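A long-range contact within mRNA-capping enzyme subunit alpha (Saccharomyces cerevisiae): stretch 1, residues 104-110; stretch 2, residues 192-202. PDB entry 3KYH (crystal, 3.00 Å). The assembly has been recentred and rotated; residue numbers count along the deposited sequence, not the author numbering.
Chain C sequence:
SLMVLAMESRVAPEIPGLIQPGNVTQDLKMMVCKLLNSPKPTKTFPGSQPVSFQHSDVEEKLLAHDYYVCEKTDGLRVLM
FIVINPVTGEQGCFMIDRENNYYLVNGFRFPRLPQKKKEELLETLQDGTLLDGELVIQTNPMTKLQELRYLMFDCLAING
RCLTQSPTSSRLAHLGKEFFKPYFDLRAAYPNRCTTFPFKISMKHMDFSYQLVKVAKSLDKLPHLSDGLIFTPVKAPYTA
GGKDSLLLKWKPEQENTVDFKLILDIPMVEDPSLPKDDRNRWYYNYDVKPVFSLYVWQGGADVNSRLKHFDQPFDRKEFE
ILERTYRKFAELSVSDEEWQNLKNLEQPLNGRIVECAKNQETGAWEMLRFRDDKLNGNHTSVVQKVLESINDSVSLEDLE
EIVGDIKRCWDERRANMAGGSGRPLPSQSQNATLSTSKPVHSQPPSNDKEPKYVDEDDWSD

Stretch 1 104-110: LVNGFRF
Stretch 2 192-202: NRCTTFPFKIS

Contacts between distant segments of a chain often rest on one buried aromatic residue, with the backbone drawn close at a single point and few polar bonds. Residues 104-110 and 192-202 of the mRNA-capping enzyme subunit alpha illustrate the principle: at least 84 positions separate any touching pair, yet the contact buries 501 Å², both sides summed. Stretch 1 enters on a strand and is loop from Asn-106 onward; stretch 2 is loop until a strand starts at Lys-200. They run roughly antiparallel where they touch, Arg-109 reaching Arg-193, Gly-107 facing Thr-196, and Val-105 meeting Pro-198 and Phe-199.

Asn-192 lies out of reach, so the contact opens at Arg-193 (phi/psi -57/-4). Arg-109 (-110/83), with chi1 m, chi2 p and chi3 t, extends its guanidinium to this end, placing NH1 2.9 Å from Arg-193 O; the angle is poor for a hydrogen bond, though the proximity suits a positive group beside a carbonyl. Cys-194 (-156/85, chi1 p) adds little, and Thr-195 (-109/-11) points its CB away.

At Thr-196 (-47/-21) the backbones come closest, its CA 4.5 Å from that of Gly-107 (-70/115), which follows Asn-106 (-79/-134). The absence of a side chain permits this: an ideal CB on Gly-107 would sit 2.2 Å from Thr-196 CB, a clash. With chi1 p, Thr-196 donates a weak hydrogen bond from OG1 to Gly-107 O at 3.1 Å. Gly-107 N lies 3.2 Å from Thr-196 O.

Phe-197 (-78/108, chi1 m, chi2 -146°) offers a ring face to the edge of Phe-108 (-146/131, chi1 m, chi2 -70°). The centroids are 4.6 Å apart and the planes meet at 51°, bringing ring hydrogens toward pi density.

Pro-198 (-76/-14, C-gamma endo) meets two apolar partners of stretch 1: its CD is 3.4 Å from Phe-108 CZ and its CG 3.6 Å from CG1 of Val-105 (-75/163, chi1 -139°). Phe-199 (-169/155, chi1 p, chi2 54°) repeats the aromatic motif, presenting a face to the edge of Phe-108 with centroids 5.5 Å apart and planes at 53°. Its CE2 also meets Val-105 CG1 at 4.2 Å.

As the strand begins, Lys-200 (-83/159) points its CB away and Ile-201 (-124/141, chi1 m, chi2 p) points toward stretch 1, its CD1 3.9 Å from Phe-108 CE1. Ser-202 (-151/156) is beyond reach. Phe-108 thus gathers apolar contacts from Phe-197, Pro-198, Phe-199 and Ile-201, with Lys-200 passed over.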

ATOM      1  N   LEU C 104      33.304 -26.426   4.808  1.00 87.13           N
ATOM      2  CA  LEU C 104      33.425 -27.893   4.637  1.00 90.05           C
ATOM      3  C   LEU C 104      34.317 -28.376   3.497  1.00 94.04           C
ATOM      4  O   LEU C 104      33.872 -28.643   2.375  1.00 90.33           O
ATOM      5  CB  LEU C 104      32.062 -28.611   4.588  1.00 86.23           C
ATOM      6  CG  LEU C 104      31.986 -30.032   5.202  1.00 85.84           C
ATOM      7  CD1 LEU C 104      30.589 -30.264   5.725  1.00 88.26           C
ATOM      8  CD2 LEU C 104      32.401 -31.266   4.370  1.00 45.20           C
ATOM      9  N   VAL C 105      35.580 -28.576   3.848  1.00 99.54           N
ATOM     10  CA  VAL C 105      36.592 -29.068   2.920  1.00101.66           C
ATOM     11  C   VAL C 105      36.419 -30.570   2.643  1.00102.26           C
ATOM     12  O   VAL C 105      35.725 -31.274   3.389  1.00105.50           O
ATOM     13  CB  VAL C 105      38.006 -28.759   3.448  1.00 98.14           C
ATOM     14  CG1 VAL C 105      38.878 -28.313   2.292  1.00114.59           C
ATOM     15  CG2 VAL C 105      37.966 -27.622   4.472  1.00 96.24           C
ATOM     16  N   ASN C 106      37.045 -31.051   1.568  1.00101.51           N
ATOM     17  CA  ASN C 106      36.946 -32.449   1.134  1.00 97.48           C
ATOM     18  C   ASN C 106      37.833 -33.427   1.928  1.00 97.17           C
ATOM     19  O   ASN C 106      37.874 -33.376   3.168  1.00 88.33           O
ATOM     20  CB  ASN C 106      37.146 -32.558  -0.398  1.00 95.55           C
ATOM     21  CG  ASN C 106      35.836 -32.814  -1.182  1.00 93.03           C
ATOM     22  OD1 ASN C 106      35.869 -33.493  -2.209  1.00108.87           O
ATOM     23  ND2 ASN C 106      34.704 -32.277  -0.724  1.00 74.73           N
ATOM     24  N   GLY C 107      38.538 -34.303   1.206  1.00103.22           N
ATOM     25  CA  GLY C 107      39.272 -35.449   1.780  1.00108.41           C
ATOM     26  C   GLY C 107      40.528 -35.209   2.606  1.00104.46           C
ATOM     27  O   GLY C 107      41.540 -34.719   2.098  1.00 99.12           O
ATOM     28  N   PHE C 108      40.443 -35.561   3.885  1.00102.42           N
ATOM     29  CA  PHE C 108      41.576 -35.489   4.802  1.00105.39           C
ATOM     30  C   PHE C 108      41.511 -36.622   5.828  1.00105.11           C
ATOM     31  O   PHE C 108      40.481 -36.848   6.474  1.00104.78           O
ATOM     32  CB  PHE C 108      41.653 -34.132   5.519  1.00106.17           C
ATOM     33  CG  PHE C 108      42.268 -33.008   4.703  1.00110.47           C
ATOM     34  CD1 PHE C 108      43.633 -32.990   4.399  1.00108.76           C
ATOM     35  CD2 PHE C 108      41.492 -31.909   4.325  1.00104.59           C
ATOM     36  CE1 PHE C 108      44.197 -31.921   3.683  1.00 98.07           C
ATOM     37  CE2 PHE C 108      42.044 -30.833   3.622  1.00 85.09           C
ATOM     38  CZ  PHE C 108      43.403 -30.841   3.301  1.00 92.61           C
ATOM     39  N   ARG C 109      42.633 -37.316   5.982  1.00103.61           N
ATOM     40  CA  ARG C 109      42.717 -38.431   6.911  1.00102.24           C
ATOM     41  C   ARG C 109      43.590 -38.099   8.122  1.00 94.13           C
ATOM     42  O   ARG C 109      44.789 -38.417   8.160  1.00 84.12           O
ATOM     43  CB  ARG C 109      43.183 -39.695   6.173  1.00113.42           C
ATOM     44  CG  ARG C 109      42.105 -40.348   5.283  1.00130.56           C
ATOM     45  CD  ARG C 109      42.012 -39.745   3.874  1.00147.00           C
ATOM     46  NE  ARG C 109      40.843 -40.250   3.149  1.00155.57           N
ATOM     47  CZ  ARG C 109      40.755 -40.371   1.825  1.00161.74           C
ATOM     48  NH1 ARG C 109      41.779 -40.051   1.028  1.00162.77           N
ATOM     49  NH2 ARG C 109      39.637 -40.847   1.290  1.00164.89           N
ATOM     50  N   PHE C 110      42.970 -37.436   9.097  1.00 86.09           N
ATOM     51  CA  PHE C 110      43.665 -37.051  10.323  1.00 89.68           C
ATOM     52  C   PHE C 110      43.585 -38.183  11.363  1.00 94.21           C
ATOM     53  O   PHE C 110      42.476 -38.560  11.756  1.00 93.35           O
ATOM     54  CB  PHE C 110      43.184 -35.690  10.834  1.00 86.64           C
ATOM     55  CG  PHE C 110      43.323 -34.556   9.815  1.00 81.02           C
ATOM     56  CD1 PHE C 110      42.364 -33.540   9.757  1.00 51.16           C
ATOM     57  CD2 PHE C 110      44.417 -34.498   8.922  1.00 93.86           C
ATOM     58  CE1 PHE C 110      42.463 -32.515   8.804  1.00 85.95           C
ATOM     59  CE2 PHE C 110      44.550 -33.447   7.977  1.00 78.15           C
ATOM     60  CZ  PHE C 110      43.570 -32.458   7.920  1.00 84.82           C
ATOM     61  N   ASN C 192      49.845 -41.444  -3.033  1.00108.79           N
ATOM     62  CA  ASN C 192      48.628 -41.737  -3.790  1.00109.60           C
ATOM     63  C   ASN C 192      47.301 -41.784  -3.037  1.00108.59           C
ATOM     64  O   ASN C 192      46.305 -41.320  -3.594  1.00111.13           O
ATOM     65  CB  ASN C 192      48.798 -43.012  -4.624  1.00113.25           C
ATOM     66  CG  ASN C 192      49.520 -42.762  -5.935  1.00116.64           C
ATOM     67  OD1 ASN C 192      50.634 -42.219  -5.956  1.00111.98           O
ATOM     68  ND2 ASN C 192      48.893 -43.179  -7.043  1.00108.92           N
ATOM     69  N   ARG C 193      47.272 -42.337  -1.818  1.00105.64           N
ATOM     70  CA  ARG C 193      46.026 -42.493  -1.032  1.00107.76           C
ATOM     71  C   ARG C 193      45.273 -41.171  -0.785  1.00110.13           C
ATOM     72  O   ARG C 193      44.158 -41.160  -0.246  1.00113.88           O
ATOM     73  CB  ARG C 193      46.304 -43.212   0.306  1.00108.38           C
ATOM     74  CG  ARG C 193      45.073 -43.659   1.146  1.00105.63           C
ATOM     75  CD  ARG C 193      44.498 -45.055   0.776  1.00114.74           C
ATOM     76  NE  ARG C 193      44.329 -45.243  -0.667  1.00104.56           N
ATOM     77  CZ  ARG C 193      45.059 -46.057  -1.432  1.00100.14           C
ATOM     78  NH1 ARG C 193      45.998 -46.846  -0.906  1.00 77.21           N
ATOM     79  NH2 ARG C 193      44.827 -46.101  -2.741  1.00101.23           N
ATOM     80  N   CYS C 194      45.862 -40.060  -1.226  1.00107.69           N
ATOM     81  CA  CYS C 194      45.359 -38.742  -0.874  1.00108.26           C
ATOM     82  C   CYS C 194      45.728 -37.627  -1.855  1.00105.68           C
ATOM     83  O   CYS C 194      46.748 -36.949  -1.682  1.00105.39           O
ATOM     84  CB  CYS C 194      45.841 -38.403   0.537  1.00110.84           C
ATOM     85  SG  CYS C 194      47.517 -38.981   0.924  1.00113.92           S
ATOM     86  N   THR C 195      44.928 -37.485  -2.911  1.00 99.93           N
ATOM     87  CA  THR C 195      44.973 -36.294  -3.764  1.00 97.65           C
ATOM     88  C   THR C 195      43.676 -35.530  -3.454  1.00100.43           C
ATOM     89  O   THR C 195      43.510 -34.345  -3.821  1.00 94.14           O
ATOM     90  CB  THR C 195      45.188 -36.605  -5.279  1.00 99.13           C
ATOM     91  OG1 THR C 195      46.188 -37.625  -5.454  1.00 87.86           O
ATOM     92  CG2 THR C 195      45.666 -35.357  -6.008  1.00 96.13           C
ATOM     93  N   THR C 196      42.803 -36.249  -2.731  1.00 97.14           N
ATOM     94  CA  THR C 196      41.617 -35.745  -2.005  1.00 90.82           C
ATOM     95  C   THR C 196      41.926 -34.494  -1.146  1.00 86.62           C
ATOM     96  O   THR C 196      41.006 -33.777  -0.743  1.00 83.51           O
ATOM     97  CB  THR C 196      41.003 -36.843  -1.027  1.00 90.47           C
ATOM     98  OG1 THR C 196      41.873 -37.071   0.086  1.00 95.37           O
ATOM     99  CG2 THR C 196      40.693 -38.195  -1.683  1.00 80.84           C
ATOM    100  N   PHE C 197      43.211 -34.309  -0.825  1.00 81.57           N
ATOM    101  CA  PHE C 197      43.787 -33.200  -0.047  1.00 80.52           C
ATOM    102  C   PHE C 197      43.906 -31.948  -0.967  1.00 78.02           C
ATOM    103  O   PHE C 197      44.748 -31.930  -1.874  1.00 84.97           O
ATOM    104  CB  PHE C 197      45.200 -33.611   0.438  1.00 77.61           C
ATOM    105  CG  PHE C 197      45.254 -34.599   1.601  1.00 76.63           C
ATOM    106  CD1 PHE C 197      46.289 -34.485   2.539  1.00 81.00           C
ATOM    107  CD2 PHE C 197      44.365 -35.675   1.730  1.00 85.17           C
ATOM    108  CE1 PHE C 197      46.410 -35.365   3.622  1.00 70.48           C
ATOM    109  CE2 PHE C 197      44.471 -36.591   2.820  1.00 86.60           C
ATOM    110  CZ  PHE C 197      45.502 -36.432   3.766  1.00 77.72           C
ATOM    111  N   PRO C 198      43.067 -30.910  -0.761  1.00 70.34           N
ATOM    112  CA  PRO C 198      42.989 -29.746  -1.658  1.00 70.69           C
ATOM    113  C   PRO C 198      44.116 -28.726  -1.571  1.00 69.86           C
ATOM    114  O   PRO C 198      44.221 -27.870  -2.450  1.00 79.77           O
ATOM    115  CB  PRO C 198      41.698 -29.040  -1.210  1.00 73.55           C
ATOM    116  CG  PRO C 198      41.544 -29.429   0.208  1.00 84.83           C
ATOM    117  CD  PRO C 198      41.962 -30.882   0.210  1.00 74.47           C
ATOM    118  N   PHE C 199      44.924 -28.802  -0.517  1.00 63.62           N
ATOM    119  CA  PHE C 199      45.866 -27.752  -0.158  1.00 49.31           C
ATOM    120  C   PHE C 199      46.847 -28.222   0.919  1.00 50.79           C
ATOM    121  O   PHE C 199      46.497 -29.105   1.704  1.00 58.24           O
ATOM    122  CB  PHE C 199      45.078 -26.524   0.302  1.00 43.46           C
ATOM    123  CG  PHE C 199      44.389 -26.653   1.661  1.00 50.89           C
ATOM    124  CD1 PHE C 199      45.072 -27.018   2.831  1.00 32.04           C
ATOM    125  CD2 PHE C 199      43.071 -26.222   1.799  1.00 46.55           C
ATOM    126  CE1 PHE C 199      44.446 -26.956   4.076  1.00 36.00           C
ATOM    127  CE2 PHE C 199      42.420 -26.234   3.036  1.00 61.52           C
ATOM    128  CZ  PHE C 199      43.115 -26.582   4.174  1.00 48.32           C
ATOM    129  N   LYS C 200      48.034 -27.615   0.998  1.00 49.86           N
ATOM    130  CA  LYS C 200      49.079 -28.071   1.926  1.00 59.42           C
ATOM    131  C   LYS C 200      48.969 -27.574   3.388  1.00 68.72           C
ATOM    132  O   LYS C 200      48.276 -26.586   3.675  1.00 75.27           O
ATOM    133  CB  LYS C 200      50.473 -27.794   1.351  1.00 58.18           C
ATOM    134  CG  LYS C 200      51.526 -28.804   1.823  1.00 60.26           C
ATOM    135  CD  LYS C 200      52.966 -28.338   1.641  1.00 70.64           C
ATOM    136  CE  LYS C 200      53.770 -28.768   2.866  1.00 87.73           C
ATOM    137  NZ  LYS C 200      55.233 -28.908   2.648  1.00 85.04           N
ATOM    138  N   ILE C 201      49.624 -28.291   4.307  1.00 69.09           N
ATOM    139  CA  ILE C 201      49.684 -27.926   5.734  1.00 67.14           C
ATOM    140  C   ILE C 201      51.127 -27.802   6.235  1.00 59.97           C
ATOM    141  O   ILE C 201      52.014 -28.512   5.765  1.00 56.07           O
ATOM    142  CB  ILE C 201      48.825 -28.878   6.600  1.00 70.80           C
ATOM    143  CG1 ILE C 201      47.341 -28.593   6.348  1.00 73.47           C
ATOM    144  CG2 ILE C 201      49.027 -28.640   8.098  1.00 77.80           C
ATOM    145  CD1 ILE C 201      46.763 -29.334   5.178  1.00 80.83           C
ATOM    146  N   SER C 202      51.377 -26.804   7.085  1.00 58.99           N
ATOM    147  CA  SER C 202      52.691 -26.624   7.693  1.00 62.12           C
ATOM    148  C   SER C 202      52.573 -25.979   9.042  1.00 57.68           C
ATOM    149  O   SER C 202      51.568 -25.293   9.309  1.00 68.62           O
ATOM    150  CB  SER C 202      53.666 -25.837   6.813  1.00 62.78           C
ATOM    151  OG  SER C 202      54.968 -25.874   7.405  1.00 76.77           O
TER